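Local coordinates for fatty Acyl-Adenylate Ligase (Escherichia coli, PDB 3PBK), which belongs to the AMP-binding enzymes of the ANL clan and holds 5'-O-[(S)-(dodecanoyloxy)(hydroxy)phosphoryl]adenosine in its ligand pocket, at residues A[463-468]-A[492-497]; A[498-503]-A[529-534]; A[34-39]-A[246-251]; A[41-46]-A[258-263]; A[61-66]-A[167-172]. All coordinates share one frame; numbering follows the deposited sequence.

Interaction 1 (A[463-468]-A[492-497])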
# COMPACT_ATOMS: atom_id res chain seq x y z
N ILE A 463 13.34 -14.86 -8.76
CA ILE A 463 14.59 -15.62 -8.69
C ILE A 463 14.96 -16.18 -10.05
O ILE A 463 14.38 -17.17 -10.51
CB ILE A 463 14.51 -16.79 -7.69
CG1 ILE A 463 14.57 -16.27 -6.26
CG2 ILE A 463 15.62 -17.79 -7.95
CD1 ILE A 463 14.01 -17.23 -5.25
N ILE A 464 15.94 -15.55 -10.70
CA ILE A 464 16.34 -15.98 -12.04
C ILE A 464 17.63 -16.77 -12.01
O ILE A 464 18.71 -16.26 -11.72
CB ILE A 464 16.41 -14.79 -13.02
CG1 ILE A 464 15.19 -13.89 -12.80
CG2 ILE A 464 16.46 -15.29 -14.47
CD1 ILE A 464 15.43 -12.44 -13.09
N ILE A 465 17.50 -18.06 -12.28
CA ILE A 465 18.66 -18.93 -12.38
C ILE A 465 18.73 -19.46 -13.81
O ILE A 465 17.94 -19.06 -14.67
CB ILE A 465 18.64 -20.07 -11.31
CG1 ILE A 465 17.43 -20.97 -11.48
CG2 ILE A 465 18.64 -19.50 -9.89
CD1 ILE A 465 17.18 -21.83 -10.25
N ARG A 466 19.70 -20.34 -14.08
CA ARG A 466 19.91 -20.84 -15.43
C ARG A 466 18.67 -21.49 -16.00
O ARG A 466 18.23 -22.54 -15.51
CB ARG A 466 21.08 -21.84 -15.48
CG ARG A 466 22.44 -21.19 -15.39
CD ARG A 466 23.55 -22.20 -15.16
NE ARG A 466 24.71 -21.55 -14.54
CZ ARG A 466 25.96 -22.00 -14.63
NH1 ARG A 466 26.22 -23.10 -15.32
NH2 ARG A 466 26.94 -21.33 -14.03
N GLY A 467 18.08 -20.87 -17.01
CA GLY A 467 17.01 -21.51 -17.75
C GLY A 467 15.66 -21.67 -17.06
O GLY A 467 14.72 -22.18 -17.68
N ARG A 468 15.54 -21.27 -15.79
CA ARG A 468 14.22 -21.19 -15.19
C ARG A 468 14.09 -20.15 -14.08
O ARG A 468 15.07 -19.80 -13.41
CB ARG A 468 13.68 -22.56 -14.77
CG ARG A 468 14.46 -23.31 -13.70
CD ARG A 468 13.99 -22.96 -12.30
NE ARG A 468 12.98 -23.83 -11.70
CZ ARG A 468 13.25 -24.87 -10.91
NH1 ARG A 468 14.51 -25.23 -10.68
NH2 ARG A 468 12.26 -25.57 -10.36
N ALA A 492 13.33 -14.93 0.35
CA ALA A 492 14.16 -15.70 -0.56
C ALA A 492 14.67 -14.83 -1.71
O ALA A 492 13.97 -13.97 -2.22
CB ALA A 492 13.40 -16.91 -1.08
N PHE A 493 15.92 -15.06 -2.10
CA PHE A 493 16.50 -14.39 -3.25
C PHE A 493 17.73 -15.16 -3.72
O PHE A 493 18.21 -16.06 -3.03
CB PHE A 493 16.86 -12.95 -2.91
CG PHE A 493 17.84 -12.81 -1.78
CD1 PHE A 493 17.41 -12.72 -0.47
CD2 PHE A 493 19.20 -12.78 -2.03
CE1 PHE A 493 18.31 -12.60 0.56
CE2 PHE A 493 20.11 -12.67 -1.01
CZ PHE A 493 19.66 -12.57 0.30
N VAL A 494 18.21 -14.81 -4.90
CA VAL A 494 19.40 -15.46 -5.42
C VAL A 494 20.59 -14.51 -5.41
O VAL A 494 20.50 -13.37 -5.86
CB VAL A 494 19.18 -16.05 -6.84
CG1 VAL A 494 18.64 -15.00 -7.79
CG2 VAL A 494 20.46 -16.65 -7.36
N THR A 495 21.70 -14.99 -4.86
CA THR A 495 22.92 -14.21 -4.77
C THR A 495 23.52 -14.02 -6.15
O THR A 495 23.15 -14.70 -7.11
CB THR A 495 23.92 -14.88 -3.81
OG1 THR A 495 24.76 -13.88 -3.24
CG2 THR A 495 24.77 -15.92 -4.53
N ALA A 496 24.45 -13.08 -6.29
CA ALA A 496 25.04 -12.82 -7.59
C ALA A 496 25.96 -13.97 -8.03
O ALA A 496 26.33 -14.05 -9.19
CB ALA A 496 25.78 -11.50 -7.60
N GLN A 497 26.31 -14.84 -7.09
CA GLN A 497 27.09 -16.05 -7.39
C GLN A 497 26.17 -17.22 -7.73
O GLN A 497 26.60 -18.38 -7.79
CB GLN A 497 28.00 -16.43 -6.21
CG GLN A 497 29.12 -15.42 -5.92
CD GLN A 497 28.64 -14.17 -5.19
OE1 GLN A 497 28.83 -13.05 -5.67
NE2 GLN A 497 28.01 -14.36 -4.03

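Interaction 2 (A[498-503]-A[529-534])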
# COMPACT_ATOMS: atom_id res chain seq x y z
N GLU A 498 24.90 -16.90 -7.94
CA GLU A 498 23.86 -17.87 -8.26
C GLU A 498 23.54 -18.88 -7.15
O GLU A 498 23.03 -19.96 -7.43
CB GLU A 498 24.18 -18.59 -9.58
CG GLU A 498 23.80 -17.80 -10.83
CD GLU A 498 23.81 -18.66 -12.09
OE1 GLU A 498 22.79 -18.63 -12.83
OE2 GLU A 498 24.81 -19.37 -12.34
N LYS A 499 23.84 -18.52 -5.90
CA LYS A 499 23.46 -19.35 -4.75
C LYS A 499 22.16 -18.82 -4.16
O LYS A 499 22.04 -17.62 -3.90
CB LYS A 499 24.55 -19.33 -3.68
CG LYS A 499 25.98 -19.43 -4.21
CD LYS A 499 26.28 -20.82 -4.78
CE LYS A 499 27.78 -21.06 -4.89
NZ LYS A 499 28.13 -22.52 -4.86
N ILE A 500 21.19 -19.70 -3.94
CA ILE A 500 19.89 -19.27 -3.41
C ILE A 500 19.87 -19.17 -1.89
O ILE A 500 20.09 -20.15 -1.20
CB ILE A 500 18.75 -20.21 -3.88
CG1 ILE A 500 18.41 -19.94 -5.34
CG2 ILE A 500 17.52 -20.04 -3.01
CD1 ILE A 500 17.20 -20.68 -5.83
N ILE A 501 19.61 -17.98 -1.36
CA ILE A 501 19.58 -17.83 0.08
C ILE A 501 18.14 -17.67 0.56
O ILE A 501 17.35 -16.97 -0.06
CB ILE A 501 20.43 -16.63 0.56
CG1 ILE A 501 21.92 -16.89 0.34
CG2 ILE A 501 20.18 -16.33 2.03
CD1 ILE A 501 22.50 -16.10 -0.79
N LEU A 502 17.80 -18.34 1.66
CA LEU A 502 16.54 -18.09 2.34
C LEU A 502 16.81 -17.55 3.74
O LEU A 502 17.33 -18.27 4.59
CB LEU A 502 15.73 -19.37 2.44
CG LEU A 502 14.45 -19.34 3.29
CD1 LEU A 502 13.42 -18.43 2.69
CD2 LEU A 502 13.89 -20.74 3.43
N GLN A 503 16.46 -16.29 3.98
CA GLN A 503 16.64 -15.71 5.30
C GLN A 503 15.35 -15.83 6.10
O GLN A 503 14.27 -15.61 5.58
CB GLN A 503 17.08 -14.26 5.20
CG GLN A 503 18.25 -14.06 4.26
CD GLN A 503 18.93 -12.72 4.46
OE1 GLN A 503 18.32 -11.66 4.32
NE2 GLN A 503 20.22 -12.76 4.79
N PHE A 529 11.77 -28.41 -5.05
CA PHE A 529 12.19 -27.44 -6.08
C PHE A 529 13.42 -27.81 -6.90
O PHE A 529 13.67 -27.21 -7.95
CB PHE A 529 12.36 -26.04 -5.47
CG PHE A 529 11.06 -25.33 -5.23
CD1 PHE A 529 10.42 -25.42 -4.01
CD2 PHE A 529 10.45 -24.60 -6.24
CE1 PHE A 529 9.22 -24.79 -3.79
CE2 PHE A 529 9.25 -23.96 -6.02
CZ PHE A 529 8.63 -24.06 -4.79
N GLY A 530 14.19 -28.79 -6.43
CA GLY A 530 15.35 -29.24 -7.18
C GLY A 530 16.46 -28.23 -7.10
O GLY A 530 17.33 -28.14 -7.97
N VAL A 531 16.42 -27.45 -6.03
CA VAL A 531 17.37 -26.39 -5.80
C VAL A 531 17.81 -26.46 -4.35
O VAL A 531 16.99 -26.74 -3.46
CB VAL A 531 16.73 -25.02 -6.11
CG1 VAL A 531 15.83 -24.58 -4.97
CG2 VAL A 531 17.80 -23.98 -6.39
N THR A 532 19.09 -26.24 -4.09
CA THR A 532 19.57 -26.27 -2.71
C THR A 532 19.69 -24.85 -2.15
O THR A 532 20.37 -24.00 -2.71
CB THR A 532 20.92 -27.01 -2.57
OG1 THR A 532 21.96 -26.21 -3.13
CG2 THR A 532 20.86 -28.37 -3.27
N ALA A 533 19.00 -24.61 -1.04
CA ALA A 533 18.94 -23.27 -0.45
C ALA A 533 19.71 -23.19 0.85
O ALA A 533 19.76 -24.15 1.63
CB ALA A 533 17.50 -22.85 -0.24
N ALA A 534 20.31 -22.03 1.09
CA ALA A 534 21.07 -21.78 2.30
C ALA A 534 20.19 -21.09 3.33
O ALA A 534 19.89 -19.91 3.18
CB ALA A 534 22.28 -20.94 1.99

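Interaction 3 (A[34-39]-A[246-251])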
# COMPACT_ATOMS: atom_id res chain seq x y z
N ALA A 34 -21.69 13.73 6.74
CA ALA A 34 -20.69 12.70 6.99
C ALA A 34 -19.37 13.31 7.40
O ALA A 34 -19.17 14.52 7.33
CB ALA A 34 -20.51 11.82 5.76
N GLY A 35 -18.46 12.44 7.82
CA GLY A 35 -17.15 12.89 8.22
C GLY A 35 -16.32 11.72 8.68
O GLY A 35 -16.69 10.56 8.46
N MSE A 36 -15.21 12.03 9.33
CA MSE A 36 -14.31 11.01 9.83
C MSE A 36 -14.45 10.81 11.33
O MSE A 36 -14.79 11.73 12.07
CB MSE A 36 -12.88 11.39 9.51
CG MSE A 36 -12.55 11.22 8.06
SE MSE A 36 -11.59 12.78 7.45
CE MSE A 36 -10.82 12.07 5.80
N ASN A 37 -14.17 9.59 11.77
CA ASN A 37 -14.22 9.25 13.17
C ASN A 37 -12.97 8.47 13.60
O ASN A 37 -12.74 7.35 13.15
CB ASN A 37 -15.51 8.49 13.47
CG ASN A 37 -16.73 9.20 12.91
OD1 ASN A 37 -17.43 9.90 13.63
ND2 ASN A 37 -16.97 9.04 11.61
N PHE A 38 -12.18 9.08 14.48
CA PHE A 38 -10.95 8.46 14.97
C PHE A 38 -11.18 7.70 16.27
O PHE A 38 -11.61 8.29 17.27
CB PHE A 38 -9.90 9.53 15.18
CG PHE A 38 -9.67 10.37 13.97
CD1 PHE A 38 -8.66 10.05 13.08
CD2 PHE A 38 -10.47 11.48 13.72
CE1 PHE A 38 -8.44 10.82 11.96
CE2 PHE A 38 -10.25 12.26 12.60
CZ PHE A 38 -9.23 11.93 11.71
N TYR A 39 -10.89 6.41 16.25
CA TYR A 39 -11.14 5.54 17.39
C TYR A 39 -9.86 5.11 18.06
O TYR A 39 -8.85 4.89 17.39
CB TYR A 39 -11.94 4.32 16.95
CG TYR A 39 -13.42 4.59 16.79
CD1 TYR A 39 -13.92 5.13 15.62
CD2 TYR A 39 -14.32 4.32 17.81
CE1 TYR A 39 -15.28 5.38 15.47
CE2 TYR A 39 -15.67 4.57 17.67
CZ TYR A 39 -16.15 5.09 16.49
OH TYR A 39 -17.50 5.35 16.34
N VAL A 246 -16.13 7.53 7.38
CA VAL A 246 -15.11 6.52 7.59
C VAL A 246 -14.66 6.49 9.05
O VAL A 246 -14.68 7.51 9.73
CB VAL A 246 -13.90 6.77 6.68
CG1 VAL A 246 -13.15 8.00 7.11
CG2 VAL A 246 -12.97 5.56 6.68
N ASP A 247 -14.26 5.31 9.53
CA ASP A 247 -13.74 5.15 10.89
C ASP A 247 -12.31 4.63 10.85
O ASP A 247 -12.04 3.63 10.20
CB ASP A 247 -14.58 4.15 11.67
CG ASP A 247 -16.05 4.35 11.47
OD1 ASP A 247 -16.46 5.50 11.24
OD2 ASP A 247 -16.80 3.35 11.53
N TYR A 248 -11.41 5.28 11.58
CA TYR A 248 -10.02 4.87 11.59
C TYR A 248 -9.58 4.23 12.89
O TYR A 248 -10.03 4.62 13.97
CB TYR A 248 -9.11 6.07 11.38
CG TYR A 248 -9.40 6.83 10.13
CD1 TYR A 248 -9.91 8.12 10.18
CD2 TYR A 248 -9.18 6.26 8.89
CE1 TYR A 248 -10.18 8.82 9.03
CE2 TYR A 248 -9.44 6.95 7.74
CZ TYR A 248 -9.94 8.23 7.81
OH TYR A 248 -10.20 8.93 6.65
N LEU A 249 -8.68 3.25 12.77
CA LEU A 249 -7.83 2.83 13.88
C LEU A 249 -6.41 3.31 13.58
O LEU A 249 -6.07 3.62 12.43
CB LEU A 249 -7.85 1.31 14.04
CG LEU A 249 -9.07 0.68 14.71
CD1 LEU A 249 -8.97 -0.84 14.71
CD2 LEU A 249 -9.23 1.18 16.12
N ARG A 250 -5.59 3.41 14.61
CA ARG A 250 -4.18 3.70 14.37
C ARG A 250 -3.53 2.40 13.90
O ARG A 250 -3.96 1.31 14.29
CB ARG A 250 -3.51 4.26 15.61
CG ARG A 250 -4.07 5.60 16.05
CD ARG A 250 -3.21 6.24 17.13
NE ARG A 250 -3.70 5.98 18.48
CZ ARG A 250 -4.81 6.53 18.99
NH1 ARG A 250 -5.55 7.34 18.25
NH2 ARG A 250 -5.18 6.25 20.25
N THR A 251 -2.53 2.50 13.05
CA THR A 251 -1.95 1.31 12.47
C THR A 251 -1.30 0.45 13.53
O THR A 251 -1.41 -0.77 13.51
CB THR A 251 -0.92 1.64 11.40
OG1 THR A 251 -1.54 2.41 10.37
CG2 THR A 251 -0.38 0.36 10.80

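Interaction 4 (A[41-46]-A[258-263])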
# COMPACT_ATOMS: atom_id res chain seq x y z
N ARG A 41 -7.65 2.39 20.79
CA ARG A 41 -7.41 0.96 20.66
C ARG A 41 -8.45 0.08 21.37
O ARG A 41 -8.36 -1.15 21.35
CB ARG A 41 -5.99 0.59 21.11
CG ARG A 41 -5.75 0.67 22.60
CD ARG A 41 -4.45 -0.03 22.98
NE ARG A 41 -3.97 0.39 24.29
CZ ARG A 41 -3.33 1.54 24.52
NH1 ARG A 41 -3.09 2.39 23.53
NH2 ARG A 41 -2.92 1.84 25.75
N ARG A 42 -9.44 0.73 21.98
CA ARG A 42 -10.57 0.01 22.56
C ARG A 42 -11.87 0.40 21.87
O ARG A 42 -12.93 0.43 22.49
CB ARG A 42 -10.67 0.28 24.06
CG ARG A 42 -9.62 -0.44 24.87
CD ARG A 42 -10.00 -0.52 26.33
NE ARG A 42 -9.08 -1.39 27.07
CZ ARG A 42 -8.00 -0.95 27.72
NH1 ARG A 42 -7.71 0.34 27.74
NH2 ARG A 42 -7.22 -1.82 28.35
N CYS A 43 -11.78 0.70 20.58
CA CYS A 43 -12.93 1.15 19.79
C CYS A 43 -13.79 2.14 20.55
O CYS A 43 -15.00 1.92 20.70
CB CYS A 43 -13.76 -0.02 19.31
SG CYS A 43 -12.75 -1.15 18.37
N GLN A 44 -13.16 3.20 21.02
CA GLN A 44 -13.86 4.29 21.67
C GLN A 44 -13.61 5.56 20.87
O GLN A 44 -12.46 5.87 20.54
CB GLN A 44 -13.35 4.46 23.10
CG GLN A 44 -13.75 3.32 24.02
CD GLN A 44 -15.25 3.15 24.07
OE1 GLN A 44 -15.99 4.13 24.23
NE2 GLN A 44 -15.72 1.91 23.91
N LEU A 45 -14.68 6.28 20.55
CA LEU A 45 -14.55 7.51 19.77
C LEU A 45 -13.66 8.51 20.50
O LEU A 45 -13.98 8.94 21.61
CB LEU A 45 -15.92 8.13 19.51
CG LEU A 45 -16.07 8.92 18.20
CD1 LEU A 45 -17.06 10.05 18.40
CD2 LEU A 45 -14.74 9.45 17.68
N GLU A 46 -12.55 8.87 19.86
CA GLU A 46 -11.49 9.66 20.47
C GLU A 46 -11.48 11.08 19.92
O GLU A 46 -10.99 12.01 20.56
CB GLU A 46 -10.16 8.99 20.16
CG GLU A 46 -8.99 9.45 20.98
CD GLU A 46 -7.75 8.65 20.62
OE1 GLU A 46 -7.85 7.83 19.68
OE2 GLU A 46 -6.69 8.83 21.27
N PRO A 258 -5.20 -6.98 16.50
CA PRO A 258 -5.85 -7.17 15.20
C PRO A 258 -7.37 -7.13 15.30
O PRO A 258 -8.00 -6.36 14.61
CB PRO A 258 -5.39 -8.57 14.79
CG PRO A 258 -4.06 -8.71 15.41
CD PRO A 258 -4.06 -7.89 16.68
N LEU A 259 -7.94 -7.95 16.17
CA LEU A 259 -9.39 -8.11 16.21
C LEU A 259 -10.16 -6.81 16.45
O LEU A 259 -11.37 -6.72 16.20
CB LEU A 259 -9.78 -9.17 17.23
CG LEU A 259 -9.78 -10.60 16.68
CD1 LEU A 259 -11.02 -10.84 15.82
CD2 LEU A 259 -8.49 -10.95 15.92
N GLN A 260 -9.47 -5.79 16.92
CA GLN A 260 -10.14 -4.51 17.13
C GLN A 260 -10.65 -3.93 15.80
O GLN A 260 -11.55 -3.09 15.77
CB GLN A 260 -9.24 -3.55 17.90
CG GLN A 260 -9.15 -3.91 19.39
CD GLN A 260 -10.53 -3.94 20.06
OE1 GLN A 260 -11.04 -2.90 20.49
NE2 GLN A 260 -11.12 -5.12 20.17
N TRP A 261 -10.09 -4.41 14.70
CA TRP A 261 -10.50 -4.02 13.35
C TRP A 261 -11.88 -4.58 13.06
O TRP A 261 -12.78 -3.86 12.65
CB TRP A 261 -9.47 -4.53 12.33
CG TRP A 261 -9.86 -4.42 10.90
CD1 TRP A 261 -10.62 -3.45 10.34
CD2 TRP A 261 -9.48 -5.30 9.84
NE1 TRP A 261 -10.76 -3.68 9.00
CE2 TRP A 261 -10.06 -4.80 8.67
CE3 TRP A 261 -8.72 -6.46 9.77
CZ2 TRP A 261 -9.90 -5.43 7.43
CZ3 TRP A 261 -8.55 -7.08 8.54
CH2 TRP A 261 -9.14 -6.57 7.39
N LEU A 262 -12.05 -5.87 13.30
CA LEU A 262 -13.34 -6.49 13.05
C LEU A 262 -14.35 -5.96 14.06
O LEU A 262 -15.53 -5.81 13.74
CB LEU A 262 -13.24 -8.02 13.14
CG LEU A 262 -12.13 -8.70 12.35
CD1 LEU A 262 -12.31 -10.20 12.37
CD2 LEU A 262 -12.10 -8.19 10.92
N LYS A 263 -13.88 -5.69 15.28
CA LYS A 263 -14.73 -5.08 16.29
C LYS A 263 -15.36 -3.82 15.73
O LYS A 263 -16.58 -3.68 15.64
CB LYS A 263 -13.91 -4.73 17.52
CG LYS A 263 -13.67 -5.87 18.48
CD LYS A 263 -14.92 -6.19 19.30
CE LYS A 263 -14.57 -6.37 20.78
NZ LYS A 263 -13.22 -6.99 20.97

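Interaction 5 (A[61-66]-A[167-172])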
# COMPACT_ATOMS: atom_id res chain seq x y z
N GLY A 61 -6.50 27.10 7.29
CA GLY A 61 -5.15 26.58 7.22
C GLY A 61 -4.47 27.01 5.93
O GLY A 61 -3.31 27.40 5.93
N ALA A 62 -5.21 26.94 4.84
CA ALA A 62 -4.69 27.38 3.56
C ALA A 62 -4.16 28.82 3.65
O ALA A 62 -3.11 29.15 3.08
CB ALA A 62 -5.76 27.25 2.48
N LYS A 63 -4.88 29.67 4.37
CA LYS A 63 -4.47 31.07 4.51
C LYS A 63 -3.30 31.22 5.48
O LYS A 63 -2.36 31.96 5.21
CB LYS A 63 -5.66 31.95 4.91
CG LYS A 63 -6.62 32.23 3.76
CD LYS A 63 -7.92 32.86 4.26
CE LYS A 63 -8.76 33.36 3.10
NZ LYS A 63 -9.92 34.18 3.56
N ARG A 64 -3.34 30.51 6.61
CA ARG A 64 -2.20 30.49 7.50
C ARG A 64 -0.94 30.14 6.72
O ARG A 64 0.03 30.90 6.70
CB ARG A 64 -2.40 29.49 8.63
CG ARG A 64 -3.53 29.84 9.58
CD ARG A 64 -3.34 29.17 10.93
NE ARG A 64 -3.56 27.72 10.89
CZ ARG A 64 -4.71 27.14 10.54
NH1 ARG A 64 -5.74 27.89 10.16
NH2 ARG A 64 -4.82 25.82 10.54
N LEU A 65 -0.97 28.99 6.06
CA LEU A 65 0.16 28.53 5.27
C LEU A 65 0.71 29.58 4.32
O LEU A 65 1.92 29.67 4.13
CB LEU A 65 -0.23 27.29 4.47
CG LEU A 65 -0.05 25.98 5.23
CD1 LEU A 65 -0.30 24.80 4.32
CD2 LEU A 65 1.34 25.95 5.81
N LEU A 66 -0.16 30.38 3.73
CA LEU A 66 0.26 31.39 2.78
C LEU A 66 0.94 32.59 3.44
O LEU A 66 1.77 33.27 2.82
CB LEU A 66 -0.92 31.85 1.92
CG LEU A 66 -1.38 30.79 0.93
CD1 LEU A 66 -2.75 31.15 0.36
CD2 LEU A 66 -0.34 30.61 -0.18
N VAL A 167 -5.64 37.16 1.97
CA VAL A 167 -5.65 37.00 0.53
C VAL A 167 -6.85 36.20 0.05
O VAL A 167 -7.45 35.44 0.81
CB VAL A 167 -4.35 36.32 0.03
CG1 VAL A 167 -4.23 34.92 0.61
CG2 VAL A 167 -4.29 36.30 -1.49
N ALA A 168 -7.20 36.40 -1.22
CA ALA A 168 -8.26 35.64 -1.87
C ALA A 168 -7.76 34.28 -2.35
O ALA A 168 -6.92 34.21 -3.26
CB ALA A 168 -8.83 36.43 -3.02
N LEU A 169 -8.29 33.21 -1.76
CA LEU A 169 -7.91 31.85 -2.12
C LEU A 169 -8.25 31.50 -3.56
O LEU A 169 -9.42 31.47 -3.96
CB LEU A 169 -8.52 30.83 -1.15
CG LEU A 169 -7.61 30.20 -0.10
CD1 LEU A 169 -6.80 31.25 0.62
CD2 LEU A 169 -8.41 29.38 0.90
N GLN A 170 -7.20 31.22 -4.33
CA GLN A 170 -7.30 30.83 -5.74
C GLN A 170 -7.72 29.35 -5.89
O GLN A 170 -7.15 28.45 -5.25
CB GLN A 170 -5.96 31.11 -6.42
CG GLN A 170 -4.74 30.83 -5.50
CD GLN A 170 -3.83 32.06 -5.30
OE1 GLN A 170 -3.48 32.43 -4.16
NE2 GLN A 170 -3.46 32.71 -6.41
N ARG A 171 -8.72 29.11 -6.73
CA ARG A 171 -9.25 27.76 -6.94
C ARG A 171 -8.26 26.93 -7.77
O ARG A 171 -7.75 27.40 -8.79
CB ARG A 171 -10.59 27.87 -7.65
CG ARG A 171 -11.65 26.94 -7.15
CD ARG A 171 -12.18 27.36 -5.77
NE ARG A 171 -12.89 26.27 -5.09
CZ ARG A 171 -13.61 25.33 -5.71
NH1 ARG A 171 -13.76 25.36 -7.04
NH2 ARG A 171 -14.19 24.38 -5.01
N PRO A 172 -7.98 25.69 -7.34
CA PRO A 172 -7.02 24.86 -8.07
C PRO A 172 -7.60 24.35 -9.39
O PRO A 172 -8.82 24.20 -9.49
CB PRO A 172 -6.77 23.69 -7.12
CG PRO A 172 -7.34 24.11 -5.80
CD PRO A 172 -8.46 25.04 -6.12

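Interaction 1 (A[463-468]-A[492-497])
With chi1 at -76°, I463 sets CG2 anti to its backbone N, facing V494, while CG1 lies over the backbone at F493, carrying CD1 on to A492. The contact lays the first strand of a beta hairpin, 463-465 with 468-470 around a type II turn, against strand 490-494 of a three-stranded mixed sheet. No hydrogen bond joins the two segments: their strand axes come no closer than 6.6 Å and their directions differ by 33°, so side chains fill the gap. I463 and V494 cross obliquely, with I463 CG2 4.1 Å from V494 CB. With chi1 at 53°, V494 brings CG1 to 4.0 Å from I464 N; branching at CB suits it, since one methyl meets I464 and the other I465. I463 CG1 lies 4.0 Å from F493 CA, and its CD1 reaches A492 CB at 4.2 Å. Isoleucine has two unequal arms for three successive residues, and the short methyl of A492 leaves room for the longer. I463 also packs on I500 of the middle strand. At the turn G467 takes the positive phi that glycine accepts readily, and R468 leads its guanidinium elsewhere, to E365 and the carbonyl of F529. Toward the turn, I465 CG2 meets V494 CG2 at 4.2 Å.

Interaction 2 (A[498-503]-A[529-534])
The side chain of I500 bridges strand 500-505 and the chain entering strand 533-538. Its CG1 stands beside the backbone N (chi1 -75°) and the arm is extended beyond it (chi2 -172°), carrying CD1 to V531 CG2 at 3.4 Å; the two side chains cross at about a right angle. V531 presents that methyl because its CG2 lies anti to the backbone N, with CG1 in the crowded position. The branch methyl of the isoleucine, I500 CG2, meets the methyl of A533, CB, at 3.9 Å. On the sheet face of I501 and A534, I501 CG2 also lies anti to its backbone N and comes 3.8 Å from A534 O. L502 packs on A490 and A492 of the neighbouring strand and on I525 of helix 511-529.

These strands form the parallel pair of a beta-alpha-beta crossover whose helix, 511-529, is followed by G530, which adopts a positive phi. The pairing is carried by I501 with A534, and A534 is gripped from both ends: its N gives a nearly straight bond of 3.0 Å to I500 O, nearly along the C=O axis, and its O accepts L502 N at 3.0 Å from above the carbonyl plane. These two backbone bonds fix the parallel register, and the apolar contacts of I500 with V531 and A533 lie beside them.

Interaction 3 (A[34-39]-A[246-251])
The Y248 ring has M36 CG at its edge, 3.5 Å from Y248 CE1, and meets F226 edge-to-face; F38 approaches obliquely, ring planes 37° apart and F38 CE1 3.6 Å from Y248 CD1. The Y39 ring has Y248 O at its edge and D247 CB obliquely beside it. N37 and D247 lie side by side, amide and carboxylate planes 81° apart; N37 ND2 makes a weak bond to V246 O, and D247 pairs with R219. M36, a flexible selenomethionine, bends at chi2 along V246. Between the two faces runs a parallel ladder joining neighbouring strands in the large mixed sheet of the AMP-binding domain: V246 N donates to G35 O at 3.3 Å, N37 N to V246 O at 3.0 Å, Y248 N to N37 O at 2.9 Å, and Y39 N to Y248 O at 3.0 Å. The V246 side chain is about 8 Å from bound 5'-O-[(S)-(dodecanoyloxy)(hydroxy)phosphoryl]adenosine. Y248 OH bonds to F235 O of helix 229-241, which also packs on M36 and V246; helix 260-267 lies by Y39 and D247, and strand 45-50 flanks strand 35-39 across from 246-248.

Interaction 4 (A[41-46]-A[258-263])
A beta hairpin meets a helix start here: residues 41-44 belong to the loop joining strands 35-39 and 45-50, and they face the first turn of helix 260-267. The well-packed part centres on C43. Its sulfur stands beside the backbone N (chi1 -57°), with SG 3.5 Å from Q260 O and 3.9 Å from K263 CB, so it touches two residues one helical turn apart. Cysteine suits the place because its short side chain lets the sulfur sit against the carbonyl O of Q260 and the CB of K263 at once, with no longer group to accommodate. The backbone of C43 is in the left-handed helical conformation (phi 41°, psi 55°), and its CB points toward the helix. Q260 leans out to cover it: its chain bends at chi2, Q260 CG comes 3.5 Å from R41 O and Q260 CD 3.9 Å from C43 SG.

The outer part is much looser. R41 and R42 are exposed, and the end of R41 leads away from the helix toward R257, a charge of the same sign. K263 is bent along its whole length, and its NZ makes a long, weak ion pair with E294. On the inner side of the helix W261 turns away from the loop into an aromatic cluster, edge-to-face with W223, Y280 and W300. The loop itself is held by D40, whose OD1 accepts R42 N and Q44 N, and one turn further along the helix K267 NZ donates to C43 O.

Interaction 5 (A[61-66]-A[167-172])
L169 points at helix 51-67 and is met there by three side chains one after another. Its CD2 rests against A62 CB at 3.7 Å, while its CD1 lies against the stem of K63, 3.3 Å from K63 CG and 3.8 Å from K63 CE; lysine and leucine cross obliquely. K63 has CG beside the backbone N (chi1 -76°) and runs extended from there, so its methylenes lie alongside the loop and K63 CE comes 3.4 Å from V167 O. L66, about one turn further on, sends CD1 between the two loop residues: it crosses L169 obliquely, CD1 to CD1 at 4.1 Å, and V167 at about a right angle, L66 CD1 to V167 CG1 also at 4.1 Å. V167 offers CG1 from the crowded position (chi1 63°).

The arrangement lays an irregular segment, between helix 156-160 and strand 177-181, against helix 51-67, close to where A62 and L65 also meet helix 84-95. A62 is small enough to take L169 and the neighbouring Y95 and A96 together. Farther along, R171 fixes the loop to helix 22-29 through D24 and D27. The side chains that meet do so through apolar groups, and no hydrogen bond joins the segments; the lysine lends its hydrocarbon stem, carrying its amino group beyond the leucine, and its side chain also touches E164.

From the N terminus, 34-39 and then 41-46 open interactions 3 and 4. They close in the same order, at 246-251 and 258-263, so the two loops cross; they also touch, through the R250-E46 salt bridge and the F38-E46 backbone bond, and together tie the first hairpin to the large mixed sheet and helix 260-267. Interaction 5, 61-66 with 167-172, opens and closes within both. Interactions 1 and 2 follow in series: 463-468 closes on 492-497, then 498-503 on 529-534, joining hairpin 463-465/468-470 and strand 533-538 to strands 490-494 and 500-505. F493 and I501 pair through a probable backbone hydrogen bond, and R466 with E498. Their centres lie about 44 Å from that of interaction 3.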